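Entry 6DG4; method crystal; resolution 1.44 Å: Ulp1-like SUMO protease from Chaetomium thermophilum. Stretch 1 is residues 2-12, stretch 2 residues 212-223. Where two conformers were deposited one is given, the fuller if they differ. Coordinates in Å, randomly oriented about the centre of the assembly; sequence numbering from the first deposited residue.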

# COMPACT_ATOMS: atom_id res chain seq x y z
N SER A 2 -1.75 -17.98 7.42
CA SER A 2 -2.06 -16.60 7.04
C SER A 2 -0.99 -15.65 7.55
O SER A 2 -0.67 -14.65 6.90
N GLY A 3 -0.42 -15.96 8.71
CA GLY A 3 0.65 -15.16 9.28
C GLY A 3 0.24 -13.84 9.87
O GLY A 3 1.12 -13.04 10.21
N LEU A 4 -1.05 -13.58 10.02
CA LEU A 4 -1.53 -12.28 10.47
C LEU A 4 -1.94 -12.32 11.93
O LEU A 4 -2.63 -13.25 12.38
N ARG A 5 -1.53 -11.30 12.67
CA ARG A 5 -1.73 -11.22 14.11
C ARG A 5 -2.65 -10.06 14.46
O ARG A 5 -2.84 -9.13 13.67
N PRO A 6 -3.25 -10.08 15.65
CA PRO A 6 -4.01 -8.92 16.08
C PRO A 6 -3.10 -7.73 16.26
O PRO A 6 -1.92 -7.87 16.63
N PRO A 7 -3.59 -6.52 16.01
CA PRO A 7 -2.77 -5.33 16.26
C PRO A 7 -2.46 -5.20 17.74
O PRO A 7 -3.31 -5.45 18.60
N ALA A 8 -1.22 -4.80 18.04
CA ALA A 8 -0.78 -4.69 19.43
C ALA A 8 -1.40 -3.50 20.15
O ALA A 8 -1.42 -3.49 21.39
N ARG A 9 -1.86 -2.50 19.41
CA ARG A 9 -2.63 -1.39 19.95
C ARG A 9 -3.56 -0.91 18.84
O ARG A 9 -3.49 -1.37 17.70
N GLN A 10 -4.47 -0.00 19.20
CA GLN A 10 -5.44 0.52 18.25
C GLN A 10 -4.74 1.09 17.01
O GLN A 10 -3.87 1.96 17.12
N LEU A 11 -5.16 0.62 15.84
CA LEU A 11 -4.46 0.98 14.61
C LEU A 11 -4.68 2.44 14.24
O LEU A 11 -3.74 3.14 13.85
N ILE A 12 -5.93 2.91 14.31
CA ILE A 12 -6.30 4.25 13.87
C ILE A 12 -6.74 5.02 15.09
O ILE A 12 -7.82 4.75 15.65
N CYS A 212 -1.45 -3.06 7.09
CA CYS A 212 -1.67 -4.30 7.83
C CYS A 212 -0.88 -5.46 7.23
O CYS A 212 -0.15 -6.15 7.94
N LEU A 213 -1.02 -5.70 5.93
CA LEU A 213 -0.34 -6.85 5.34
C LEU A 213 1.17 -6.72 5.46
O LEU A 213 1.86 -7.70 5.75
N ALA A 214 1.72 -5.51 5.25
CA ALA A 214 3.16 -5.33 5.35
C ALA A 214 3.68 -5.63 6.75
O ALA A 214 4.81 -6.10 6.90
N LEU A 215 2.89 -5.31 7.77
CA LEU A 215 3.28 -5.50 9.16
C LEU A 215 2.91 -6.88 9.70
O LEU A 215 3.31 -7.22 10.81
N GLY A 216 2.14 -7.66 8.95
CA GLY A 216 1.66 -8.92 9.46
C GLY A 216 0.49 -8.81 10.41
O GLY A 216 0.30 -9.70 11.25
N VAL A 217 -0.31 -7.75 10.29
CA VAL A 217 -1.47 -7.50 11.14
C VAL A 217 -2.74 -7.87 10.38
O VAL A 217 -2.87 -7.58 9.19
N ASP A 218 -3.68 -8.51 11.07
CA ASP A 218 -4.95 -8.92 10.47
C ASP A 218 -5.87 -7.72 10.29
O ASP A 218 -6.37 -7.16 11.28
N PRO A 219 -6.14 -7.28 9.06
CA PRO A 219 -6.96 -6.07 8.89
C PRO A 219 -8.38 -6.22 9.41
O PRO A 219 -8.96 -5.23 9.89
N ALA A 220 -8.96 -7.43 9.34
CA ALA A 220 -10.32 -7.64 9.83
C ALA A 220 -10.43 -7.44 11.33
O ALA A 220 -11.52 -7.14 11.83
N GLN A 221 -9.33 -7.59 12.06
CA GLN A 221 -9.31 -7.39 13.50
C GLN A 221 -8.91 -5.97 13.89
O GLN A 221 -8.93 -5.65 15.08
N ALA A 222 -8.57 -5.11 12.92
CA ALA A 222 -7.80 -3.91 13.22
C ALA A 222 -8.52 -2.58 13.02
O ALA A 222 -8.13 -1.60 13.66
N TYR A 223 -9.53 -2.49 12.16
CA TYR A 223 -10.11 -1.18 11.87
C TYR A 223 -11.51 -1.34 11.30
O TYR A 223 -11.96 -2.45 10.99

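An irregular chain segment can be held to a distant part of its own fold by very few direct hydrogen bonds, provided that apolar side chains and waters fill in around them. The Ulp1-like SUMO protease from Chaetomium thermophilum offers a compact example, with 654 Å² buried between residues 2-12 and 212-223.

The direct polar link is a single backbone bridge, in which R5 N donates to G216 O (2.8 Å) and D218 N donates to R5 O (2.8 Å). G216 closes the preceding helix in a Schellman motif, and its positive phi and crowded backbone suit glycine.

Apolar packing flanks this bridge. L4, an m,t rotamer set sideways, brings CD1 within 3.8 Å of P219 CD, and both its methyls reach L213, CD2 lying 4.2 Å from L213 CD1. P7 follows, with CB 3.9 Å from V217 CG1 and CG 3.9 Å from A222 CB. L11 (t,p) points toward the second stretch; its CD2 meets C212 SG at 3.7 Å, A222 CB at 4.0 Å and Y223 CD1 at 4.1 Å, so one methyl touches both the helix, at C212, and A222 and Y223 beyond it. I12 (m,t) also points in, its CD1 3.7 Å from Y223 CB. Both aliphatic chains approach the tyrosine ring obliquely.

Polar side chains work mostly through water. Q221 (chi1 m, chi2 t) points inward, yet its OE1, 3.5 Å from P6 CG, finds no proton on the proline nitrogen; water 1 instead lies between Q221 OE1 (2.8 Å) and L4 O (3.0 Å). Water 2 lies between D218 OD2 (2.9 Å) and L4 O (2.7 Å). Q10 turns away at CB, but its end returns: water 3 accepts from Q10 NE2 (2.9 Å) and I12 N (3.0 Å) and donates to A222 O (2.8 Å). Water 4 links L11 N (2.8 Å) to A222 O (2.7 Å).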

# COMPACT_ATOMS: atom_id res chain seq x y z
CB SER A 2 -3.44 -16.22 7.59
OG SER A 2 -3.37 -15.13 8.48
CB LEU A 4 -2.68 -11.77 9.60
CG LEU A 4 -2.36 -11.64 8.10
CD1 LEU A 4 -3.51 -10.96 7.36
CD2 LEU A 4 -1.08 -10.87 7.86
CB ARG A 5 -0.38 -10.97 14.79
CG ARG A 5 0.74 -11.88 14.33
CD ARG A 5 2.03 -11.57 15.09
NE ARG A 5 1.92 -11.95 16.50
CZ ARG A 5 2.09 -13.19 16.95
NH1 ARG A 5 2.37 -14.18 16.11
NH2 ARG A 5 1.97 -13.44 18.25
CB PRO A 6 -4.61 -9.37 17.43
CG PRO A 6 -4.42 -10.83 17.50
CD PRO A 6 -3.22 -11.14 16.67
CB PRO A 7 -3.66 -4.18 15.78
CG PRO A 7 -5.04 -4.71 15.90
CD PRO A 7 -4.94 -6.17 15.54
CB ALA A 8 0.74 -4.58 19.50
CB ARG A 9 -1.74 -0.28 20.52
CG ARG A 9 -0.63 0.21 19.61
CD ARG A 9 -1.11 1.19 18.56
NE ARG A 9 0.02 1.75 17.82
CZ ARG A 9 -0.08 2.46 16.71
NH1 ARG A 9 -1.28 2.72 16.18
NH2 ARG A 9 1.01 2.90 16.11
CB GLN A 10 -6.25 1.62 18.93
CG GLN A 10 -7.44 2.11 18.12
CD GLN A 10 -8.62 1.19 18.24
OE1 GLN A 10 -9.04 0.83 19.34
NE2 GLN A 10 -9.17 0.77 17.09
CB LEU A 11 -4.90 0.07 13.46
CG LEU A 11 -4.25 0.37 12.10
CD1 LEU A 11 -2.75 0.10 12.14
CD2 LEU A 11 -4.91 -0.44 10.99
CB ILE A 12 -7.41 4.21 12.81
CG1 ILE A 12 -6.99 3.32 11.64
CG2 ILE A 12 -7.73 5.62 12.33
CD1 ILE A 12 -8.07 3.12 10.60
CB CYS A 212 -3.17 -4.61 7.88
SG CYS A 212 -4.11 -3.47 8.94
CB LEU A 213 -0.79 -7.06 3.90
CG LEU A 213 -1.95 -8.05 3.73
CD1 LEU A 213 -1.46 -9.48 3.91
CD2 LEU A 213 -3.09 -7.74 4.69
CB ALA A 214 3.55 -3.91 4.95
CB LEU A 215 2.61 -4.46 10.05
CG LEU A 215 3.05 -3.02 9.87
CD1 LEU A 215 2.30 -2.13 10.84
CD2 LEU A 215 4.55 -2.87 10.06
CB VAL A 217 -1.50 -6.02 11.56
CG1 VAL A 217 -2.82 -5.67 12.23
CG2 VAL A 217 -0.34 -5.71 12.49
CB ASP A 218 -5.62 -9.96 11.37
CG ASP A 218 -6.85 -10.57 10.74
OD1 ASP A 218 -7.41 -9.97 9.80
OD2 ASP A 218 -7.28 -11.66 11.21
CB PRO A 219 -6.93 -5.82 7.37
CG PRO A 219 -6.66 -7.16 6.78
CD PRO A 219 -5.74 -7.86 7.76
CB ALA A 220 -10.77 -9.06 9.47
CB GLN A 221 -8.34 -8.39 14.14
CG GLN A 221 -8.76 -9.84 13.95
CD GLN A 221 -7.75 -10.85 14.47
OE1 GLN A 221 -6.59 -10.52 14.73
NE2 GLN A 221 -8.19 -12.09 14.62
CB ALA A 222 -6.52 -3.88 12.38
CB TYR A 223 -9.19 -0.34 10.97
CG TYR A 223 -9.13 -0.75 9.51
CD1 TYR A 223 -8.30 -1.78 9.08
CD2 TYR A 223 -9.88 -0.08 8.56
CE1 TYR A 223 -8.25 -2.14 7.74
CE2 TYR A 223 -9.84 -0.43 7.23
CZ TYR A 223 -9.02 -1.45 6.81
OH TYR A 223 -9.00 -1.77 5.47
O HOH W 1 -4.92 -12.70 14.26
O HOH W 2 -5.16 -13.62 11.59
O HOH W 3 -8.33 1.12 14.35
O HOH W 4 -6.64 -1.80 15.91